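Long-range contacts in restriction endonuclease THAI (Thermoplasma acidophilum, PDB 3NDH), which recognises a specific DNA sequence as a dimer, intercalating into the double helix without flipping bases, and probably cuts it as a PD-(D/E)XK-type restriction endonuclease: residues K113-V118 against R180-S185; Q125-W130 against G165-I170; Y39-A44 against V139-S144. All coordinates share one frame; numbering follows the deposited sequence.

Contact 1 (K113-V118 against R180-S185); sequences KLIWTV and RGVEIS. With nucleotides of chain C.
A classic beta bulge, part of the DNA-reading surface, joins the loop 113-118 to strand 182-184: Leu114 and Ile115 together face Val182. Leu114 N gives its hydrogen to Val182 O at 2.7 Å, and Val182 N returns a bond to Ile115 O at 3.0 Å. Ile115 CG2 lies 3.6 Å from Val182 CG2, the two side chains pointing the same way. Lys113, bent at chi2 (69°) and extended from there on, runs alongside Glu183, and its NZ makes a salt bridge to OE2 at 3.0 Å from above the carboxylate plane. The same NZ donates to N7 of guanine DG8 of chain C at 2.9 Å, so Glu183, in the second shell, probably helps to hold this base-reading amine; Gly111 O and a water shared with Arg180 N and DG8 O6 add to its grip. The bulge also delivers Trp116 to the DNA. Its indole lies with one face over C5 of cytosine DC7 of chain C, while NE1 donates a hydrogen bond to OP2 of that nucleotide at 2.7 Å. Lys113 CB backs the opposite face. At Gly181 a CB would clash with Ile115 O. Arg180 NE reaches a guanine O6, and Asn178 holds its NH1.

Contact 2 (Q125-W130 against G165-I170); sequences QFLETW and GKDKYI
Apolar contacts carry most of this joint, and Leu127 and Ile170 are at its middle. With CG of Leu127 anti to the backbone N (chi1 164°), the branch leans toward 165-170, and CD1 sits 3.7 Å from Ile170 CB and 3.4 Å from the backbone Lys166 O, as the side chain crosses that of Ile170 obliquely. Ile170 sends CD1 to Trp130, 3.8 Å from CE3, and its CG2 approaches the edge of the Phe126 ring more distantly.

Among the aromatic groups, Tyr169 CE2 meets the indole of Trp130 at its edge, 3.7 Å from CZ3; the two ring planes are inclined at 39°. Within 125-130, Trp130 CB lies over the centre of the Phe126 ring.

The two elements are the last part of helix 120-129, with the residue that follows, and the short helix 166-169, which leads straight into strand 170-171, the partner of strand 182-184. Phe126 and Ile170 both touch Val182 there, while the Tyr169 ring packs edge-to-face on Phe161 of helix 154-164. Trp130 NE1 is hydrogen-bonded to Glu89 OE1.

Polar groups gather at the more exposed margin. Glu128 OE2 touches Lys166 CE at 3.1 Å, yet stands 4.0 Å from Lys166 NZ, too far for a salt bridge. A water donates to both Glu128 OE1 and Asp167 OD1, at 2.6 Å each, and probably eases the repulsion between two carboxylates whose oxygens OE1 and OD1 are 4.5 Å apart.

Contact 3 (Y39-A44 against V139-S144); sequences YMFQLA and VHINWS
Helix residues 39-44 and the strand end 139-144 keep their backbones well apart, with Phe41 CA 9.0 Å from Ile141 CA and Gln42 CA 9.7 Å from Trp143 CA, so the space between is bridged by side chains. Phe41 does most of the bridging. Its CB points toward the strand, and the ring presents CD2 to Ile141 CD1 at 3.6 Å, the methyl lying at the ring edge near its plane. One atom further round, CE2 meets Val139 CG1 at 3.7 Å, the two side chains reaching tip to tip. This is helix-on-sheet packing: helix 27-46 rests on strand 135-141, an inner strand of the six-stranded mixed sheet, and Arg62 and Ile65 of helix 58-74 also touch Phe41. An alanine at Phe41 would probably open a gap before Val139 CG1 and Ile141 CD1, leaving those methyls without their aromatic partner. Beyond the strand, Trp143, its CG anti to the carbonyl carbon (chi1 -69°), turns its indole back toward the helix. Its CH2 comes 3.9 Å from Gln42 N and 4.2 Å from Phe41 CB, meeting both obliquely. Ile141 CG2 lies against one face of the indole, toward the rim, which ties Trp143 to the strand it follows. Trp205 packs edge-to-face with the indole and Lys207 makes a cation-pi contact with it.

From the N terminus, helix 27-46 comes first, and contact 3 pairs it with strand 135-141, closing a loop that takes in helix 58-74 and three strands of the central sheet. Inside that loop the chain enters contact 1 at 113-118, and then contact 2 at 125-130 on the following helix. After 139-144 the path goes on to 165-170, the second side of contact 2, and then to 180-185, which closes contact 1; contact 2 thus nests within contact 1 while contact 3 crosses both. Ser185 joins contacts 1 and 2 through probable hydrogen bonds from OG to Lys168 O and from N to Tyr169 O, so contact 2 backs the DNA-binding contact 1. Contact 3 lies on the opposite side of the chain's centre from contact 2.

Contact 1 (K113-V118 against R180-S185)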
# COMPACT_ATOMS: atom_id res chain seq x y z
N LYS A 113 11.11 -9.64 -0.54
CA LYS A 113 10.85 -9.74 -1.99
C LYS A 113 11.85 -8.96 -2.84
O LYS A 113 12.24 -7.84 -2.50
CB LYS A 113 9.43 -9.28 -2.36
CG LYS A 113 8.37 -10.38 -2.30
CD LYS A 113 8.11 -10.83 -0.88
CE LYS A 113 7.07 -11.96 -0.80
NZ LYS A 113 6.92 -12.44 0.62
N LEU A 114 12.19 -9.56 -3.98
CA LEU A 114 12.98 -8.92 -5.02
C LEU A 114 12.11 -8.30 -6.12
O LEU A 114 12.49 -7.31 -6.73
CB LEU A 114 13.95 -9.92 -5.64
CG LEU A 114 15.00 -10.48 -4.67
CD1 LEU A 114 15.79 -11.59 -5.36
CD2 LEU A 114 15.94 -9.40 -4.17
N ILE A 115 10.93 -8.88 -6.36
CA ILE A 115 9.94 -8.34 -7.30
C ILE A 115 8.56 -8.88 -6.84
O ILE A 115 8.49 -9.97 -6.28
CB ILE A 115 10.26 -8.73 -8.77
CG1 ILE A 115 9.33 -7.99 -9.74
CG2 ILE A 115 10.19 -10.24 -8.99
CD1 ILE A 115 9.77 -8.03 -11.19
N TRP A 116 7.51 -8.09 -7.01
CA TRP A 116 6.19 -8.43 -6.48
C TRP A 116 5.32 -9.19 -7.49
O TRP A 116 4.09 -9.06 -7.52
CB TRP A 116 5.53 -7.16 -5.97
CG TRP A 116 6.33 -6.49 -4.89
CD1 TRP A 116 7.16 -5.40 -5.02
CD2 TRP A 116 6.38 -6.86 -3.50
NE1 TRP A 116 7.71 -5.09 -3.81
CE2 TRP A 116 7.25 -5.96 -2.86
CE3 TRP A 116 5.76 -7.85 -2.74
CZ2 TRP A 116 7.50 -6.01 -1.49
CZ3 TRP A 116 6.01 -7.90 -1.37
CH2 TRP A 116 6.89 -7.00 -0.77
N THR A 117 5.98 -10.08 -8.23
CA THR A 117 5.41 -10.88 -9.28
C THR A 117 5.13 -12.30 -8.79
O THR A 117 6.04 -12.94 -8.24
CB THR A 117 6.38 -10.96 -10.44
OG1 THR A 117 6.53 -9.67 -10.99
CG2 THR A 117 5.85 -11.92 -11.52
N VAL A 118 3.90 -12.76 -8.96
CA VAL A 118 3.49 -14.11 -8.57
C VAL A 118 3.26 -15.03 -9.78
O VAL A 118 3.47 -16.24 -9.68
CB VAL A 118 2.23 -14.07 -7.68
CG1 VAL A 118 1.70 -15.46 -7.43
CG2 VAL A 118 2.57 -13.40 -6.36
N ARG A 180 3.15 -13.37 -2.41
CA ARG A 180 3.16 -12.00 -2.95
C ARG A 180 4.38 -11.66 -3.81
O ARG A 180 4.42 -10.56 -4.36
CB ARG A 180 2.93 -10.96 -1.82
CG ARG A 180 1.49 -10.88 -1.37
CD ARG A 180 0.59 -10.34 -2.47
NE ARG A 180 -0.77 -10.21 -2.03
CZ ARG A 180 -1.65 -11.21 -1.99
NH1 ARG A 180 -1.30 -12.44 -2.37
NH2 ARG A 180 -2.88 -10.99 -1.55
N GLY A 181 5.30 -12.59 -4.03
CA GLY A 181 6.37 -12.30 -4.99
C GLY A 181 7.51 -13.28 -5.00
O GLY A 181 7.45 -14.33 -4.39
N VAL A 182 8.56 -12.88 -5.71
CA VAL A 182 9.83 -13.60 -5.79
C VAL A 182 10.72 -13.07 -4.67
O VAL A 182 10.84 -11.87 -4.50
CB VAL A 182 10.52 -13.35 -7.14
CG1 VAL A 182 11.84 -14.10 -7.19
CG2 VAL A 182 9.61 -13.76 -8.30
N GLU A 183 11.33 -13.97 -3.90
CA GLU A 183 12.07 -13.59 -2.71
C GLU A 183 13.56 -13.81 -2.87
O GLU A 183 13.99 -14.63 -3.69
CB GLU A 183 11.55 -14.42 -1.54
CG GLU A 183 10.11 -14.13 -1.20
CD GLU A 183 9.49 -15.12 -0.24
OE1 GLU A 183 10.19 -16.02 0.28
OE2 GLU A 183 8.27 -15.02 -0.01
N ILE A 184 14.35 -13.10 -2.07
CA ILE A 184 15.73 -13.50 -1.82
C ILE A 184 15.70 -14.68 -0.85
O ILE A 184 14.87 -14.72 0.05
CB ILE A 184 16.60 -12.32 -1.28
CG1 ILE A 184 18.06 -12.75 -1.16
CG2 ILE A 184 16.06 -11.76 0.02
CD1 ILE A 184 19.05 -11.62 -0.81
N SER A 185 16.54 -15.68 -1.07
CA SER A 185 16.56 -16.82 -0.15
C SER A 185 17.05 -16.37 1.22
O SER A 185 17.81 -15.42 1.35
CB SER A 185 17.42 -17.95 -0.70
OG SER A 185 18.79 -17.57 -0.67
P DC C 7 9.05 -1.59 -3.83
OP1 DC C 7 10.15 -0.72 -3.43
OP2 DC C 7 9.34 -2.97 -4.31
O5' DC C 7 8.02 -1.69 -2.62
C5' DC C 7 7.83 -0.59 -1.74
C4' DC C 7 6.77 -0.95 -0.72
O4' DC C 7 5.56 -1.30 -1.42
C3' DC C 7 7.08 -2.18 0.12
O3' DC C 7 7.95 -1.82 1.22
C2' DC C 7 5.68 -2.60 0.57
C1' DC C 7 4.75 -2.06 -0.53
N1 DC C 7 4.05 -3.09 -1.32
C2 DC C 7 2.72 -3.39 -0.99
O2 DC C 7 2.15 -2.71 -0.13
N3 DC C 7 2.10 -4.41 -1.62
C4 DC C 7 2.74 -5.11 -2.57
N4 DC C 7 2.10 -6.14 -3.11
C5 DC C 7 4.06 -4.77 -2.98
C6 DC C 7 4.68 -3.76 -2.34
P DG C 6 7.77 -4.45 -8.75
OP1 DG C 6 9.21 -4.58 -8.49
OP2 DG C 6 6.87 -5.62 -8.59
O5' DG C 6 7.21 -3.24 -7.88
C5' DG C 6 7.83 -1.95 -7.96
C4' DG C 6 7.12 -0.97 -7.05
O4' DG C 6 5.72 -0.93 -7.39
C3' DG C 6 7.13 -1.33 -5.57
O3' DG C 6 8.28 -0.77 -4.97
C2' DG C 6 5.88 -0.65 -5.06
C1' DG C 6 4.93 -0.87 -6.21
N9 DG C 6 4.14 -2.10 -6.16
C8 DG C 6 4.35 -3.25 -6.88
N7 DG C 6 3.40 -4.13 -6.72
C5 DG C 6 2.53 -3.53 -5.82
C6 DG C 6 1.30 -3.98 -5.31
O6 DG C 6 0.69 -5.02 -5.58
N1 DG C 6 0.75 -3.08 -4.40
C2 DG C 6 1.32 -1.87 -4.06
N2 DG C 6 0.66 -1.14 -3.14
N3 DG C 6 2.45 -1.42 -4.56
C4 DG C 6 2.99 -2.29 -5.43
P DG C 8 8.94 -2.92 1.89
OP1 DG C 8 9.98 -2.17 2.64
OP2 DG C 8 9.34 -3.88 0.83
O5' DG C 8 8.02 -3.68 2.95
C5' DG C 8 7.37 -4.92 2.62
C4' DG C 8 6.49 -5.35 3.78
O4' DG C 8 5.51 -6.33 3.34
C3' DG C 8 7.19 -5.97 4.98
O3' DG C 8 6.48 -5.54 6.15
C2' DG C 8 7.02 -7.46 4.72
C1' DG C 8 5.61 -7.48 4.16
N9 DG C 8 5.27 -8.64 3.35
C8 DG C 8 6.07 -9.31 2.46
N7 DG C 8 5.47 -10.30 1.86
C5 DG C 8 4.18 -10.28 2.38
C6 DG C 8 3.05 -11.11 2.11
O6 DG C 8 2.97 -12.07 1.34
N1 DG C 8 1.94 -10.72 2.86
C2 DG C 8 1.92 -9.68 3.75
N2 DG C 8 0.75 -9.45 4.37
N3 DG C 8 2.96 -8.91 4.02
C4 DG C 8 4.05 -9.26 3.30
O HOH W 1 4.50 -13.93 0.08
O HOH W 2 2.61 -8.69 -5.10

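Contact 2 (Q125-W130 against G165-I170)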
# COMPACT_ATOMS: atom_id res chain seq x y z
N GLN A 125 11.00 -16.08 -15.48
CA GLN A 125 11.72 -15.13 -16.33
C GLN A 125 12.63 -14.23 -15.50
O GLN A 125 13.77 -13.96 -15.88
CB GLN A 125 10.74 -14.27 -17.12
CG GLN A 125 11.37 -13.36 -18.15
CD GLN A 125 10.35 -12.59 -18.96
OE1 GLN A 125 9.25 -13.09 -19.21
NE2 GLN A 125 10.71 -11.39 -19.38
N PHE A 126 12.12 -13.75 -14.37
CA PHE A 126 12.93 -12.97 -13.43
C PHE A 126 14.13 -13.77 -12.92
O PHE A 126 15.26 -13.28 -12.96
CB PHE A 126 12.05 -12.50 -12.26
CG PHE A 126 12.78 -11.65 -11.25
CD1 PHE A 126 12.83 -10.26 -11.39
CD2 PHE A 126 13.37 -12.23 -10.14
CE1 PHE A 126 13.49 -9.49 -10.46
CE2 PHE A 126 14.05 -11.44 -9.22
CZ PHE A 126 14.08 -10.08 -9.38
N LEU A 127 13.88 -14.98 -12.44
CA LEU A 127 14.95 -15.86 -11.95
C LEU A 127 16.06 -15.98 -12.98
O LEU A 127 17.24 -15.93 -12.65
CB LEU A 127 14.39 -17.24 -11.61
CG LEU A 127 15.36 -18.43 -11.42
CD1 LEU A 127 16.15 -18.23 -10.14
CD2 LEU A 127 14.58 -19.74 -11.42
N GLU A 128 15.68 -16.12 -14.24
CA GLU A 128 16.66 -16.37 -15.29
C GLU A 128 17.39 -15.12 -15.80
O GLU A 128 18.37 -15.24 -16.52
CB GLU A 128 15.98 -17.10 -16.45
CG GLU A 128 15.38 -18.46 -16.07
CD GLU A 128 16.38 -19.43 -15.43
OE1 GLU A 128 15.97 -20.26 -14.58
OE2 GLU A 128 17.58 -19.36 -15.80
N THR A 129 16.94 -13.92 -15.41
CA THR A 129 17.52 -12.67 -15.93
C THR A 129 18.08 -11.70 -14.89
O THR A 129 19.04 -10.98 -15.19
CB THR A 129 16.51 -11.91 -16.79
OG1 THR A 129 15.32 -11.64 -16.05
CG2 THR A 129 16.16 -12.71 -18.02
N TRP A 130 17.50 -11.67 -13.70
CA TRP A 130 17.88 -10.69 -12.69
C TRP A 130 19.25 -10.98 -12.06
O TRP A 130 19.61 -12.14 -11.83
CB TRP A 130 16.81 -10.63 -11.59
CG TRP A 130 17.06 -9.60 -10.51
CD1 TRP A 130 16.68 -8.30 -10.54
CD2 TRP A 130 17.72 -9.81 -9.26
NE1 TRP A 130 17.08 -7.67 -9.39
CE2 TRP A 130 17.71 -8.58 -8.58
CE3 TRP A 130 18.32 -10.91 -8.65
CZ2 TRP A 130 18.29 -8.42 -7.31
CZ3 TRP A 130 18.90 -10.75 -7.40
CH2 TRP A 130 18.87 -9.52 -6.75
N GLY A 165 24.96 -18.59 -7.01
CA GLY A 165 24.14 -18.71 -8.20
C GLY A 165 22.69 -18.31 -8.02
O GLY A 165 22.16 -18.32 -6.91
N LYS A 166 22.04 -18.00 -9.14
CA LYS A 166 20.64 -17.57 -9.17
C LYS A 166 19.68 -18.56 -8.51
O LYS A 166 18.72 -18.15 -7.86
CB LYS A 166 20.19 -17.33 -10.63
CG LYS A 166 20.17 -18.58 -11.51
CD LYS A 166 19.84 -18.26 -12.97
CE LYS A 166 19.91 -19.51 -13.83
NZ LYS A 166 21.27 -19.79 -14.29
N ASP A 167 19.93 -19.85 -8.67
CA ASP A 167 18.97 -20.85 -8.18
C ASP A 167 18.97 -20.99 -6.66
O ASP A 167 17.98 -21.48 -6.08
CB ASP A 167 19.20 -22.19 -8.89
CG ASP A 167 18.97 -22.08 -10.39
OD1 ASP A 167 17.85 -21.76 -10.80
OD2 ASP A 167 19.92 -22.36 -11.16
N LYS A 168 20.05 -20.57 -6.01
CA LYS A 168 20.14 -20.54 -4.55
C LYS A 168 19.86 -19.15 -3.96
O LYS A 168 19.43 -19.05 -2.81
CB LYS A 168 21.52 -21.02 -4.07
CG LYS A 168 21.53 -21.40 -2.59
CD LYS A 168 22.91 -21.76 -2.07
CE LYS A 168 22.98 -21.66 -0.54
NZ LYS A 168 24.37 -21.45 -0.04
N TYR A 169 20.09 -18.10 -4.74
CA TYR A 169 19.88 -16.71 -4.28
C TYR A 169 18.42 -16.30 -4.35
O TYR A 169 17.95 -15.52 -3.51
CB TYR A 169 20.73 -15.76 -5.13
CG TYR A 169 20.98 -14.37 -4.56
CD1 TYR A 169 22.20 -14.06 -3.97
CD2 TYR A 169 20.03 -13.35 -4.67
CE1 TYR A 169 22.44 -12.78 -3.46
CE2 TYR A 169 20.27 -12.07 -4.18
CZ TYR A 169 21.48 -11.79 -3.56
OH TYR A 169 21.76 -10.54 -3.06
N ILE A 170 17.71 -16.78 -5.36
CA ILE A 170 16.36 -16.36 -5.70
C ILE A 170 15.40 -17.50 -5.42
O ILE A 170 15.63 -18.64 -5.86
CB ILE A 170 16.25 -15.99 -7.20
CG1 ILE A 170 17.23 -14.87 -7.55
CG2 ILE A 170 14.81 -15.57 -7.59
CD1 ILE A 170 17.32 -14.56 -9.05
O HOH W 3 17.34 -22.05 -13.30

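Contact 3 (Y39-A44 against V139-S144)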
# COMPACT_ATOMS: atom_id res chain seq x y z
N TYR A 39 10.35 5.44 16.95
CA TYR A 39 9.22 6.35 17.03
C TYR A 39 8.63 6.67 15.65
O TYR A 39 7.41 6.57 15.45
CB TYR A 39 9.63 7.64 17.78
CG TYR A 39 8.58 8.73 17.75
CD1 TYR A 39 7.40 8.62 18.46
CD2 TYR A 39 8.75 9.84 16.94
CE1 TYR A 39 6.41 9.63 18.39
CE2 TYR A 39 7.80 10.86 16.88
CZ TYR A 39 6.65 10.75 17.61
OH TYR A 39 5.70 11.76 17.54
N MET A 40 9.49 7.02 14.71
CA MET A 40 9.03 7.36 13.36
C MET A 40 8.34 6.16 12.71
O MET A 40 7.28 6.29 12.08
CB MET A 40 10.19 7.82 12.48
CG MET A 40 10.88 9.04 13.02
SD MET A 40 11.49 10.10 11.69
CE MET A 40 12.61 11.09 12.68
N PHE A 41 8.94 4.98 12.85
CA PHE A 41 8.34 3.77 12.30
C PHE A 41 7.05 3.40 13.02
O PHE A 41 6.16 2.80 12.40
CB PHE A 41 9.35 2.62 12.29
CG PHE A 41 10.19 2.55 11.04
CD1 PHE A 41 10.52 3.69 10.31
CD2 PHE A 41 10.65 1.32 10.58
CE1 PHE A 41 11.28 3.58 9.15
CE2 PHE A 41 11.43 1.23 9.46
CZ PHE A 41 11.72 2.36 8.72
N GLN A 42 6.92 3.76 14.29
CA GLN A 42 5.66 3.55 14.98
C GLN A 42 4.56 4.47 14.41
O GLN A 42 3.41 4.05 14.26
CB GLN A 42 5.86 3.75 16.48
CG GLN A 42 4.67 3.29 17.27
CD GLN A 42 4.90 3.26 18.75
OE1 GLN A 42 6.03 3.39 19.22
NE2 GLN A 42 3.82 3.11 19.51
N LEU A 43 4.90 5.71 14.11
CA LEU A 43 3.96 6.63 13.45
C LEU A 43 3.56 6.05 12.10
O LEU A 43 2.39 6.05 11.74
CB LEU A 43 4.55 8.01 13.27
CG LEU A 43 4.92 8.81 14.52
CD1 LEU A 43 5.46 10.17 14.12
CD2 LEU A 43 3.75 8.95 15.47
N ALA A 44 4.52 5.51 11.36
CA ALA A 44 4.18 4.89 10.07
C ALA A 44 3.18 3.76 10.23
O ALA A 44 2.20 3.65 9.49
CB ALA A 44 5.43 4.38 9.37
N VAL A 139 16.11 -2.24 6.53
CA VAL A 139 15.76 -2.01 7.93
C VAL A 139 15.12 -3.26 8.50
O VAL A 139 14.06 -3.69 8.07
CB VAL A 139 14.78 -0.84 8.10
CG1 VAL A 139 14.67 -0.49 9.57
CG2 VAL A 139 15.21 0.37 7.29
N HIS A 140 15.82 -3.84 9.47
CA HIS A 140 15.34 -5.00 10.20
C HIS A 140 14.70 -4.52 11.49
O HIS A 140 15.37 -4.09 12.41
CB HIS A 140 16.50 -5.94 10.46
CG HIS A 140 16.17 -7.05 11.40
ND1 HIS A 140 17.11 -7.62 12.23
CD2 HIS A 140 15.01 -7.70 11.64
CE1 HIS A 140 16.54 -8.57 12.94
NE2 HIS A 140 15.27 -8.64 12.61
N ILE A 141 13.37 -4.63 11.52
CA ILE A 141 12.54 -4.18 12.62
C ILE A 141 12.27 -5.38 13.51
O ILE A 141 11.92 -6.45 13.03
CB ILE A 141 11.21 -3.63 12.10
CG1 ILE A 141 11.44 -2.55 11.05
CG2 ILE A 141 10.32 -3.10 13.24
CD1 ILE A 141 10.20 -2.27 10.24
N ASN A 142 12.38 -5.18 14.81
CA ASN A 142 12.22 -6.26 15.78
C ASN A 142 11.70 -5.63 17.06
O ASN A 142 12.46 -5.35 17.96
CB ASN A 142 13.56 -6.97 15.96
CG ASN A 142 13.46 -8.27 16.71
OD1 ASN A 142 12.36 -8.81 16.92
ND2 ASN A 142 14.61 -8.79 17.13
N TRP A 143 10.38 -5.38 17.11
CA TRP A 143 9.79 -4.58 18.19
C TRP A 143 10.07 -5.20 19.54
O TRP A 143 9.97 -6.43 19.70
CB TRP A 143 8.28 -4.40 17.97
CG TRP A 143 7.98 -3.52 16.80
CD1 TRP A 143 7.39 -3.89 15.63
CD2 TRP A 143 8.24 -2.12 16.68
NE1 TRP A 143 7.26 -2.82 14.79
CE2 TRP A 143 7.78 -1.72 15.41
CE3 TRP A 143 8.81 -1.17 17.51
CZ2 TRP A 143 7.89 -0.39 14.95
CZ3 TRP A 143 8.89 0.14 17.06
CH2 TRP A 143 8.45 0.50 15.80
N SER A 144 10.48 -4.34 20.49
CA SER A 144 10.82 -4.73 21.86
C SER A 144 12.11 -5.55 21.94
O SER A 144 12.40 -6.18 22.98
CB SER A 144 9.67 -5.45 22.57
OG SER A 144 8.55 -4.58 22.68